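Local coordinates for protein O-methyltransferase (Coxiella burnetii, PDB 3TR6) that probably transfers a methyl group from S-adenosylmethionine to an oxygen of its substrate, and binds S-adenosyl-L-homocysteine and a nickel ion, at residues Glu32-Phe41 with Lys100-Lys111; Glu166-Arg177 with Asp216-Ser225. All coordinates share one frame; numbering follows the deposited sequence.

Interaction 1: residues Glu32-Phe41 with Lys100-Lys111; sequences ELREETTRSF and KSTALAKEYWEK
Y108 lies along the flank of the helix that carries E32, L33 and E36, and its side chain spans the gap between two nearly antiparallel helices whose axes come within 11.5 Å. Starting at CB, which L33 CD1 only grazes, the ring takes that methyl over one face: L33 CD1 sits 3.7 Å from the Y108 ring centroid, a CH-pi contact. L33 CB follows beside the ring's CD1 and CE1, so that one leucine meets the ring from root to outer edge. At the tip the phenol becomes polar. Y108 OH donates to E36 OE2 at 3.0 Å, on its anti side and 26° out of the carboxylate plane, with the carboxylate standing almost perpendicular to the ring (86°). E36 leaves its helix with CG anti to the backbone N but bends at the next torsion (chi2 136°), which swings the carboxylate to the ring edge. E32 instead runs out extended. Its OE2 lies 3.2 Å from Y108 OH and uses its syn lone pair to take the K111 NZ salt bridge at 3.0 Å, so the phenol tip lies between two carboxylates.

Toward the other end the contact is mostly aliphatic and aromatic, with one lysine amine at its margin. L104 CD2 touches both E36 CG and F41 CE2, each at 3.8 Å. The F41 ring also lies alongside the extended K100 chain, whose NZ makes an off-centre cation-pi contact 4.5 Å from the F41 ring centroid.

The interface is plain helix-to-helix packing, joining helix 28-40 to helix 99-111. Helix 77-83 also packs here, its I80 touching both L33 and Y108, while T102 and W109 turn from helix 99-111 onto strands 91-96 and 118-122 of the central sheet.

Interaction 2: residues Glu166-Arg177 with Asp216-Ser225; sequences EGGLIAVDNVLR and DGLTLARKKS. With NI (nickel (II) ion), chain B.
Strands 168-173 and 218-223 are antiparallel neighbours in the mixed, Rossmann-like sheet of this methyltransferase, with strand order 3-2-1-4-5-7-6; 218-223 lies between 168-173 and 207-212, the reversed-strand arrangement familiar from class I enzymes of this type. I170 and A221 form a hydrogen-bonded pair, with I170 N to A221 O and A221 N to I170 O both 2.9 Å. V172 and T219 repeat the pattern, and A171 opposite L220 is a non-hydrogen-bonded pair between them. On the face that carries A171, its CB lies against L220 CD2 and L218 CD1. The other face bears I170, V172, T219 and A221. Farther along the chain, V175 sets both methyls against T219 OG1.

This end of the strand pair also builds the nickel site, completed by D147. D173 extends its carboxylate with CG anti to the backbone N (chi1 -171°), and OD2 binds the metal at 2.5 Å, while OD1 is held by Q52. N174 ND2 is modelled 2.5 Å from nickel. Side-chain amides normally bind metals through oxygen, and N174 OD1 and D216 OD2 are two acceptors 3.1 Å apart, so the amide is probably flipped in the model. D216 O accepts from L176 N, and D216 OD1 reaches T9 of the second subunit.

At the far end G167 N donates to K223 O. The R222 guanidinium lays one face over G167 CA, and a water links R222 NE (3.1 Å) to G167 O (2.6 Å).

Interactions 1 and 2 lie on opposite sides of the chain's centre, their centres 26 Å apart and their nearest atoms about 13 Å, and they do not touch. Along the chain interaction 1 closes before interaction 2 opens. Both come near the bound cofactor product: the side chain of S101, hydrogen-bonded to D98, is about 5 Å from the bound S-adenosyl-L-homocysteine, and that of D173 about 6 Å from it. Only interaction 2 supplies nickel ligands; in interaction 1 the side chain of T37 stays about 12 Å from the metal. The second subunit touches residues of 166-177 and 216-225 but none of 32-41 or 100-111.

Interaction 1: residues Glu32-Phe41 with Lys100-Lys111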
loop_
_atom_site.group_PDB
_atom_site.type_symbol
_atom_site.label_atom_id
_atom_site.label_comp_id
_atom_site.label_asym_id
_atom_site.label_seq_id
_atom_site.Cartn_x
_atom_site.Cartn_y
_atom_site.Cartn_z
ATOM N N GLU A 32 4.363 16.558 17.238
ATOM C CA GLU A 32 3.949 17.347 18.391
ATOM C C GLU A 32 2.535 16.986 18.832
ATOM O O GLU A 32 2.242 16.931 20.028
ATOM C CB GLU A 32 4.030 18.836 18.054
ATOM C CG GLU A 32 3.346 19.747 19.051
ATOM C CD GLU A 32 3.316 21.190 18.585
ATOM O OE1 GLU A 32 4.032 21.515 17.612
ATOM O OE2 GLU A 32 2.572 21.996 19.187
ATOM N N LEU A 33 1.665 16.739 17.859
ATOM C CA LEU A 33 0.275 16.395 18.132
ATOM C C LEU A 33 0.128 15.111 18.949
ATOM O O LEU A 33 -0.764 15.005 19.789
ATOM C CB LEU A 33 -0.518 16.276 16.826
ATOM C CG LEU A 33 -1.928 15.685 16.938
ATOM C CD1 LEU A 33 -2.813 16.555 17.812
ATOM C CD2 LEU A 33 -2.553 15.492 15.565
ATOM N N ARG A 34 0.993 14.131 18.708
ATOM C CA ARG A 34 0.875 12.874 19.436
ATOM C C ARG A 34 1.647 12.856 20.757
ATOM O O ARG A 34 1.327 12.083 21.660
ATOM C CB ARG A 34 1.205 11.662 18.555
ATOM C CG ARG A 34 2.642 11.514 18.121
ATOM C CD ARG A 34 2.910 10.045 17.810
ATOM N NE ARG A 34 4.097 9.842 16.988
ATOM C CZ ARG A 34 5.338 10.115 17.380
ATOM N NH1 ARG A 34 5.561 10.626 18.583
ATOM N NH2 ARG A 34 6.355 9.887 16.560
ATOM N N GLU A 35 2.654 13.713 20.874
ATOM C CA GLU A 35 3.280 13.943 22.167
ATOM C C GLU A 35 2.237 14.517 23.117
ATOM O O GLU A 35 2.159 14.127 24.280
ATOM C CB GLU A 35 4.467 14.902 22.048
ATOM C CG GLU A 35 5.686 14.299 21.368
ATOM C CD GLU A 35 6.169 13.030 22.050
ATOM O OE1 GLU A 35 6.158 11.960 21.401
ATOM O OE2 GLU A 35 6.563 13.104 23.235
ATOM N N GLU A 36 1.427 15.440 22.609
ATOM C CA GLU A 36 0.379 16.053 23.411
ATOM C C GLU A 36 -0.776 15.092 23.676
ATOM O O GLU A 36 -1.359 15.094 24.758
ATOM C CB GLU A 36 -0.139 17.330 22.747
ATOM C CG GLU A 36 -1.431 17.840 23.360
ATOM C CD GLU A 36 -1.437 19.341 23.575
ATOM O OE1 GLU A 36 -2.198 19.808 24.449
ATOM O OE2 GLU A 36 -0.688 20.054 22.871
ATOM N N THR A 37 -1.107 14.270 22.688
ATOM C CA THR A 37 -2.178 13.297 22.863
ATOM C C THR A 37 -1.787 12.280 23.931
ATOM O O THR A 37 -2.614 11.871 24.746
ATOM C CB THR A 37 -2.520 12.572 21.543
ATOM O OG1 THR A 37 -2.966 13.529 20.577
ATOM C CG2 THR A 37 -3.620 11.552 21.761
ATOM N N THR A 38 -0.518 11.882 23.925
ATOM C CA THR A 38 -0.002 10.949 24.921
ATOM C C THR A 38 -0.060 11.574 26.308
ATOM O O THR A 38 -0.424 10.921 27.291
ATOM C CB THR A 38 1.459 10.553 24.624
ATOM O OG1 THR A 38 1.502 9.691 23.482
ATOM C CG2 THR A 38 2.066 9.828 25.817
ATOM N N ARG A 39 0.299 12.849 26.372
ATOM C CA ARG A 39 0.353 13.578 27.629
ATOM C C ARG A 39 -1.027 13.856 28.233
ATOM O O ARG A 39 -1.182 13.850 29.453
ATOM C CB ARG A 39 1.119 14.889 27.431
ATOM C CG ARG A 39 1.153 15.784 28.654
ATOM C CD ARG A 39 2.160 16.911 28.491
ATOM N NE ARG A 39 1.902 17.734 27.311
ATOM C CZ ARG A 39 0.954 18.665 27.237
ATOM N NH1 ARG A 39 0.155 18.888 28.273
ATOM N NH2 ARG A 39 0.800 19.368 26.122
ATOM N N SER A 40 -2.025 14.083 27.383
ATOM C CA SER A 40 -3.317 14.581 27.846
ATOM C C SER A 40 -4.455 13.564 27.814
ATOM O O SER A 40 -5.493 13.784 28.433
ATOM C CB SER A 40 -3.727 15.813 27.037
ATOM O OG SER A 40 -2.684 16.771 26.995
ATOM N N PHE A 41 -4.275 12.464 27.090
ATOM C CA PHE A 41 -5.361 11.500 26.911
ATOM C C PHE A 41 -4.987 10.082 27.324
ATOM O O PHE A 41 -4.026 9.505 26.812
ATOM C CB PHE A 41 -5.855 11.513 25.463
ATOM C CG PHE A 41 -6.517 12.800 25.063
ATOM C CD1 PHE A 41 -7.898 12.900 25.026
ATOM C CD2 PHE A 41 -5.760 13.913 24.733
ATOM C CE1 PHE A 41 -8.511 14.079 24.662
ATOM C CE2 PHE A 41 -6.371 15.099 24.371
ATOM C CZ PHE A 41 -7.749 15.180 24.336
ATOM N N LYS A 100 -14.040 16.783 23.550
ATOM C CA LYS A 100 -12.738 17.082 24.134
ATOM C C LYS A 100 -11.607 16.862 23.134
ATOM O O LYS A 100 -10.780 17.748 22.917
ATOM C CB LYS A 100 -12.508 16.244 25.395
ATOM C CG LYS A 100 -11.255 16.616 26.177
ATOM C CD LYS A 100 -10.937 15.565 27.237
ATOM C CE LYS A 100 -9.602 15.842 27.922
ATOM N NZ LYS A 100 -9.116 14.666 28.709
ATOM N N SER A 101 -11.577 15.682 22.521
ATOM C CA SER A 101 -10.511 15.335 21.587
ATOM C C SER A 101 -10.577 16.123 20.276
ATOM O O SER A 101 -9.547 16.546 19.751
ATOM C CB SER A 101 -10.499 13.831 21.307
ATOM O OG SER A 101 -11.735 13.391 20.786
ATOM N N THR A 102 -11.782 16.322 19.752
ATOM C CA THR A 102 -11.944 17.035 18.489
ATOM C C THR A 102 -11.573 18.510 18.619
ATOM O O THR A 102 -11.173 19.146 17.644
ATOM C CB THR A 102 -13.370 16.901 17.917
ATOM O OG1 THR A 102 -14.325 17.324 18.897
ATOM C CG2 THR A 102 -13.654 15.456 17.528
ATOM N N ALA A 103 -11.701 19.050 19.827
ATOM C CA ALA A 103 -11.325 20.437 20.074
ATOM C C ALA A 103 -9.826 20.619 19.863
ATOM O O ALA A 103 -9.382 21.613 19.287
ATOM C CB ALA A 103 -11.725 20.854 21.478
ATOM N N LEU A 104 -9.049 19.648 20.331
ATOM C CA LEU A 104 -7.608 19.665 20.123
ATOM C C LEU A 104 -7.297 19.462 18.643
ATOM O O LEU A 104 -6.395 20.095 18.093
ATOM C CB LEU A 104 -6.928 18.584 20.962
ATOM C CG LEU A 104 -5.401 18.559 20.897
ATOM C CD1 LEU A 104 -4.824 19.902 21.322
ATOM C CD2 LEU A 104 -4.851 17.435 21.755
ATOM N N ALA A 105 -8.055 18.573 18.006
ATOM C CA ALA A 105 -7.945 18.356 16.569
ATOM C C ALA A 105 -8.101 19.660 15.786
ATOM O O ALA A 105 -7.226 20.019 14.998
ATOM C CB ALA A 105 -8.965 17.332 16.110
ATOM N N LYS A 106 -9.213 20.360 16.007
ATOM C CA LYS A 106 -9.452 21.656 15.369
ATOM C C LYS A 106 -8.234 22.546 15.525
ATOM O O LYS A 106 -7.777 23.169 14.568
ATOM C CB LYS A 106 -10.644 22.374 16.004
ATOM C CG LYS A 106 -12.011 21.901 15.562
ATOM C CD LYS A 106 -13.096 22.616 16.356
ATOM C CE LYS A 106 -14.479 22.131 15.963
ATOM N NZ LYS A 106 -15.526 22.587 16.923
ATOM N N GLU A 107 -7.723 22.603 16.749
ATOM C CA GLU A 107 -6.609 23.471 17.090
ATOM C C GLU A 107 -5.409 23.169 16.203
ATOM O O GLU A 107 -4.800 24.075 15.642
ATOM C CB GLU A 107 -6.252 23.282 18.565
ATOM C CG GLU A 107 -5.370 24.349 19.164
ATOM C CD GLU A 107 -5.131 24.111 20.644
ATOM O OE1 GLU A 107 -6.119 23.920 21.396
ATOM O OE2 GLU A 107 -3.950 24.096 21.039
ATOM N N TYR A 108 -5.091 21.886 16.055
ATOM C CA TYR A 108 -3.903 21.483 15.310
ATOM C C TYR A 108 -4.052 21.614 13.797
ATOM O O TYR A 108 -3.089 21.958 13.110
ATOM C CB TYR A 108 -3.462 20.066 15.696
ATOM C CG TYR A 108 -2.492 20.038 16.857
ATOM C CD1 TYR A 108 -1.123 19.961 16.640
ATOM C CD2 TYR A 108 -2.944 20.104 18.171
ATOM C CE1 TYR A 108 -0.232 19.941 17.694
ATOM C CE2 TYR A 108 -2.058 20.085 19.233
ATOM C CZ TYR A 108 -0.704 20.002 18.988
ATOM O OH TYR A 108 0.185 19.985 20.039
ATOM N N TRP A 109 -5.246 21.353 13.273
ATOM C CA TRP A 109 -5.434 21.471 11.830
ATOM C C TRP A 109 -5.642 22.917 11.378
ATOM O O TRP A 109 -5.509 23.227 10.195
ATOM C CB TRP A 109 -6.503 20.510 11.279
ATOM C CG TRP A 109 -7.939 20.897 11.478
ATOM C CD1 TRP A 109 -8.527 22.083 11.144
ATOM C CD2 TRP A 109 -8.984 20.067 12.002
ATOM N NE1 TRP A 109 -9.863 22.051 11.455
ATOM C CE2 TRP A 109 -10.170 20.823 11.982
ATOM C CE3 TRP A 109 -9.026 18.760 12.502
ATOM C CZ2 TRP A 109 -11.388 20.319 12.440
ATOM C CZ3 TRP A 109 -10.235 18.258 12.954
ATOM C CH2 TRP A 109 -11.399 19.037 12.922
ATOM N N GLU A 110 -5.952 23.798 12.324
ATOM C CA GLU A 110 -5.897 25.229 12.063
ATOM C C GLU A 110 -4.433 25.633 12.000
ATOM O O GLU A 110 -3.994 26.298 11.065
ATOM C CB GLU A 110 -6.605 26.013 13.169
ATOM C CG GLU A 110 -8.115 25.807 13.223
ATOM C CD GLU A 110 -8.754 26.465 14.437
ATOM O OE1 GLU A 110 -8.048 27.209 15.152
ATOM O OE2 GLU A 110 -9.959 26.235 14.680
ATOM N N LYS A 111 -3.681 25.207 13.009
ATOM C CA LYS A 111 -2.254 25.483 13.106
ATOM C C LYS A 111 -1.499 24.934 11.899
ATOM O O LYS A 111 -0.388 25.373 11.596
ATOM C CB LYS A 111 -1.698 24.875 14.396
ATOM C CG LYS A 111 -0.259 25.252 14.716
ATOM C CD LYS A 111 0.167 24.668 16.059
ATOM C CE LYS A 111 1.564 25.128 16.450
ATOM N NZ LYS A 111 1.976 24.591 17.778
#

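Interaction 2: residues Glu166-Arg177 with Asp216-Ser225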
loop_
_atom_site.group_PDB
_atom_site.type_symbol
_atom_site.label_atom_id
_atom_site.label_comp_id
_atom_site.label_asym_id
_atom_site.label_seq_id
_atom_site.Cartn_x
_atom_site.Cartn_y
_atom_site.Cartn_z
ATOM N N GLU A 166 -16.774 4.969 -8.389
ATOM C CA GLU A 166 -16.204 3.786 -9.003
ATOM C C GLU A 166 -14.688 3.922 -8.920
ATOM O O GLU A 166 -14.127 4.933 -9.348
ATOM C CB GLU A 166 -16.662 3.695 -10.454
ATOM C CG GLU A 166 -16.376 2.375 -11.135
ATOM C CD GLU A 166 -17.118 2.247 -12.452
ATOM O OE1 GLU A 166 -18.364 2.113 -12.425
ATOM O OE2 GLU A 166 -16.455 2.292 -13.512
ATOM N N GLY A 167 -14.028 2.919 -8.348
ATOM C CA GLY A 167 -12.592 2.974 -8.153
ATOM C C GLY A 167 -12.198 3.686 -6.870
ATOM O O GLY A 167 -11.017 3.917 -6.623
ATOM N N GLY A 168 -13.188 4.039 -6.054
ATOM C CA GLY A 168 -12.935 4.645 -4.760
ATOM C C GLY A 168 -12.302 3.649 -3.806
ATOM O O GLY A 168 -12.311 2.443 -4.064
ATOM N N LEU A 169 -11.758 4.145 -2.698
ATOM C CA LEU A 169 -11.012 3.288 -1.781
ATOM C C LEU A 169 -11.482 3.350 -0.326
ATOM O O LEU A 169 -11.603 4.429 0.254
ATOM C CB LEU A 169 -9.519 3.614 -1.851
ATOM C CG LEU A 169 -8.611 2.701 -1.031
ATOM C CD1 LEU A 169 -8.603 1.295 -1.623
ATOM C CD2 LEU A 169 -7.196 3.262 -0.945
ATOM N N ILE A 170 -11.738 2.181 0.254
ATOM C CA ILE A 170 -11.982 2.066 1.689
ATOM C C ILE A 170 -10.717 1.592 2.396
ATOM O O ILE A 170 -10.111 0.601 1.996
ATOM C CB ILE A 170 -13.091 1.049 2.009
ATOM C CG1 ILE A 170 -14.432 1.508 1.440
ATOM C CG2 ILE A 170 -13.206 0.851 3.510
ATOM C CD1 ILE A 170 -15.515 0.473 1.551
ATOM N N ALA A 171 -10.321 2.304 3.445
ATOM C CA ALA A 171 -9.223 1.867 4.299
ATOM C C ALA A 171 -9.755 1.569 5.699
ATOM O O ALA A 171 -10.405 2.412 6.312
ATOM C CB ALA A 171 -8.134 2.916 4.348
ATOM N N VAL A 172 -9.490 0.365 6.196
ATOM C CA VAL A 172 -9.972 -0.038 7.513
ATOM C C VAL A 172 -8.809 -0.382 8.435
ATOM O O VAL A 172 -7.978 -1.225 8.107
ATOM C CB VAL A 172 -10.924 -1.248 7.420
ATOM C CG1 VAL A 172 -11.460 -1.619 8.799
ATOM C CG2 VAL A 172 -12.067 -0.950 6.459
ATOM N N ASP A 173 -8.757 0.271 9.591
ATOM C CA ASP A 173 -7.696 0.025 10.560
ATOM C C ASP A 173 -8.103 -1.052 11.566
ATOM O O ASP A 173 -9.281 -1.389 11.687
ATOM C CB ASP A 173 -7.338 1.321 11.289
ATOM C CG ASP A 173 -6.090 1.187 12.146
ATOM O OD1 ASP A 173 -5.367 0.177 12.005
ATOM O OD2 ASP A 173 -5.826 2.105 12.950
ATOM N N ASN A 174 -7.115 -1.600 12.268
ATOM C CA ASN A 174 -7.346 -2.526 13.379
ATOM C C ASN A 174 -7.989 -3.855 12.992
ATOM O O ASN A 174 -8.717 -4.448 13.786
ATOM C CB ASN A 174 -8.165 -1.858 14.497
ATOM C CG ASN A 174 -7.530 -0.572 15.000
ATOM O OD1 ASN A 174 -6.520 -0.593 15.715
ATOM N ND2 ASN A 174 -8.123 0.558 14.633
ATOM N N VAL A 175 -7.710 -4.331 11.782
ATOM C CA VAL A 175 -8.260 -5.606 11.329
ATOM C C VAL A 175 -7.503 -6.807 11.899
ATOM O O VAL A 175 -7.964 -7.941 11.791
ATOM C CB VAL A 175 -8.290 -5.704 9.786
ATOM C CG1 VAL A 175 -9.385 -4.817 9.217
ATOM C CG2 VAL A 175 -6.930 -5.348 9.198
ATOM N N LEU A 176 -6.346 -6.560 12.509
ATOM C CA LEU A 176 -5.543 -7.643 13.074
ATOM C C LEU A 176 -5.715 -7.773 14.586
ATOM O O LEU A 176 -5.434 -8.826 15.160
ATOM C CB LEU A 176 -4.061 -7.487 12.713
ATOM C CG LEU A 176 -3.723 -7.668 11.232
ATOM C CD1 LEU A 176 -2.223 -7.552 10.985
ATOM C CD2 LEU A 176 -4.256 -8.998 10.715
ATOM N N ARG A 177 -6.182 -6.701 15.221
ATOM C CA ARG A 177 -6.413 -6.685 16.668
ATOM C C ARG A 177 -5.215 -7.186 17.478
ATOM O O ARG A 177 -5.354 -8.063 18.330
ATOM C CB ARG A 177 -7.677 -7.471 17.029
ATOM C CG ARG A 177 -8.966 -6.813 16.561
ATOM C CD ARG A 177 -10.194 -7.516 17.126
ATOM N NE ARG A 177 -10.236 -7.462 18.585
ATOM C CZ ARG A 177 -10.834 -6.500 19.280
ATOM N NH1 ARG A 177 -11.444 -5.504 18.649
ATOM N NH2 ARG A 177 -10.822 -6.534 20.607
ATOM N N ASP A 216 -1.997 -1.435 13.004
ATOM C CA ASP A 216 -2.678 -2.630 13.498
ATOM C C ASP A 216 -3.353 -3.402 12.358
ATOM O O ASP A 216 -4.364 -4.081 12.556
ATOM C CB ASP A 216 -3.700 -2.269 14.576
ATOM C CG ASP A 216 -4.226 -3.490 15.310
ATOM O OD1 ASP A 216 -3.424 -4.404 15.595
ATOM O OD2 ASP A 216 -5.442 -3.537 15.595
ATOM N N GLY A 217 -2.779 -3.302 11.166
ATOM C CA GLY A 217 -3.360 -3.933 10.000
ATOM C C GLY A 217 -4.262 -2.954 9.278
ATOM O O GLY A 217 -5.135 -2.328 9.882
ATOM N N LEU A 218 -4.039 -2.812 7.978
ATOM C CA LEU A 218 -4.823 -1.891 7.180
ATOM C C LEU A 218 -5.388 -2.591 5.947
ATOM O O LEU A 218 -4.654 -2.909 5.012
ATOM C CB LEU A 218 -3.977 -0.685 6.773
ATOM C CG LEU A 218 -4.758 0.407 6.036
ATOM C CD1 LEU A 218 -5.753 1.093 6.971
ATOM C CD2 LEU A 218 -3.803 1.410 5.425
ATOM N N THR A 219 -6.692 -2.845 5.958
ATOM C CA THR A 219 -7.353 -3.424 4.795
ATOM C C THR A 219 -7.716 -2.330 3.804
ATOM O O THR A 219 -8.291 -1.309 4.177
ATOM C CB THR A 219 -8.625 -4.201 5.179
ATOM O OG1 THR A 219 -8.262 -5.330 5.973
ATOM C CG2 THR A 219 -9.357 -4.692 3.937
ATOM N N LEU A 220 -7.358 -2.540 2.543
ATOM C CA LEU A 220 -7.750 -1.626 1.482
ATOM C C LEU A 220 -8.726 -2.332 0.553
ATOM O O LEU A 220 -8.465 -3.442 0.101
ATOM C CB LEU A 220 -6.532 -1.149 0.699
ATOM C CG LEU A 220 -5.406 -0.562 1.544
ATOM C CD1 LEU A 220 -4.217 -0.182 0.672
ATOM C CD2 LEU A 220 -5.896 0.635 2.344
ATOM N N ALA A 221 -9.855 -1.687 0.284
ATOM C CA ALA A 221 -10.867 -2.245 -0.604
ATOM C C ALA A 221 -11.261 -1.230 -1.674
ATOM O O ALA A 221 -11.885 -0.211 -1.378
ATOM C CB ALA A 221 -12.082 -2.690 0.189
ATOM N N ARG A 222 -10.879 -1.512 -2.916
ATOM C CA ARG A 222 -11.233 -0.661 -4.043
ATOM C C ARG A 222 -12.575 -1.076 -4.645
ATOM O O ARG A 222 -12.763 -2.231 -5.026
ATOM C CB ARG A 222 -10.139 -0.717 -5.109
ATOM C CG ARG A 222 -10.410 0.146 -6.324
ATOM C CD ARG A 222 -9.383 -0.101 -7.416
ATOM N NE ARG A 222 -9.664 0.711 -8.593
ATOM C CZ ARG A 222 -10.470 0.339 -9.580
ATOM N NH1 ARG A 222 -11.070 -0.843 -9.537
ATOM N NH2 ARG A 222 -10.672 1.148 -10.611
ATOM N N LYS A 223 -13.502 -0.129 -4.728
ATOM C CA LYS A 223 -14.818 -0.383 -5.302
ATOM C C LYS A 223 -14.719 -0.631 -6.810
ATOM O O LYS A 223 -14.331 0.259 -7.570
ATOM C CB LYS A 223 -15.755 0.794 -5.013
ATOM C CG LYS A 223 -17.198 0.557 -5.425
ATOM C CD LYS A 223 -18.071 1.759 -5.101
ATOM C CE LYS A 223 -19.525 1.506 -5.476
ATOM N NZ LYS A 223 -20.371 2.712 -5.265
ATOM N N LYS A 224 -15.071 -1.844 -7.231
ATOM C CA LYS A 224 -14.951 -2.249 -8.630
ATOM C C LYS A 224 -15.946 -1.562 -9.558
ATOM O O LYS A 224 -16.984 -1.052 -9.122
ATOM C CB LYS A 224 -15.075 -3.770 -8.773
ATOM C CG LYS A 224 -13.964 -4.539 -8.098
ATOM C CD LYS A 224 -13.728 -5.892 -8.748
ATOM C CE LYS A 224 -14.907 -6.825 -8.553
ATOM N NZ LYS A 224 -14.513 -8.251 -8.752
ATOM N N SER A 225 -15.618 -1.568 -10.850
ATOM C CA SER A 225 -16.478 -0.989 -11.883
ATOM C C SER A 225 -17.782 -1.780 -12.035
ATOM O O SER A 225 -17.819 -2.985 -11.780
ATOM C CB SER A 225 -15.736 -0.946 -13.226
ATOM O OG SER A 225 -14.383 -0.522 -13.059
ATOM O OXT SER A 225 -18.828 -1.240 -12.410
HETATM NI NI NI B . -6.988 2.767 15.069
HETATM O O HOH W 1 -9.074 3.781 -8.357
#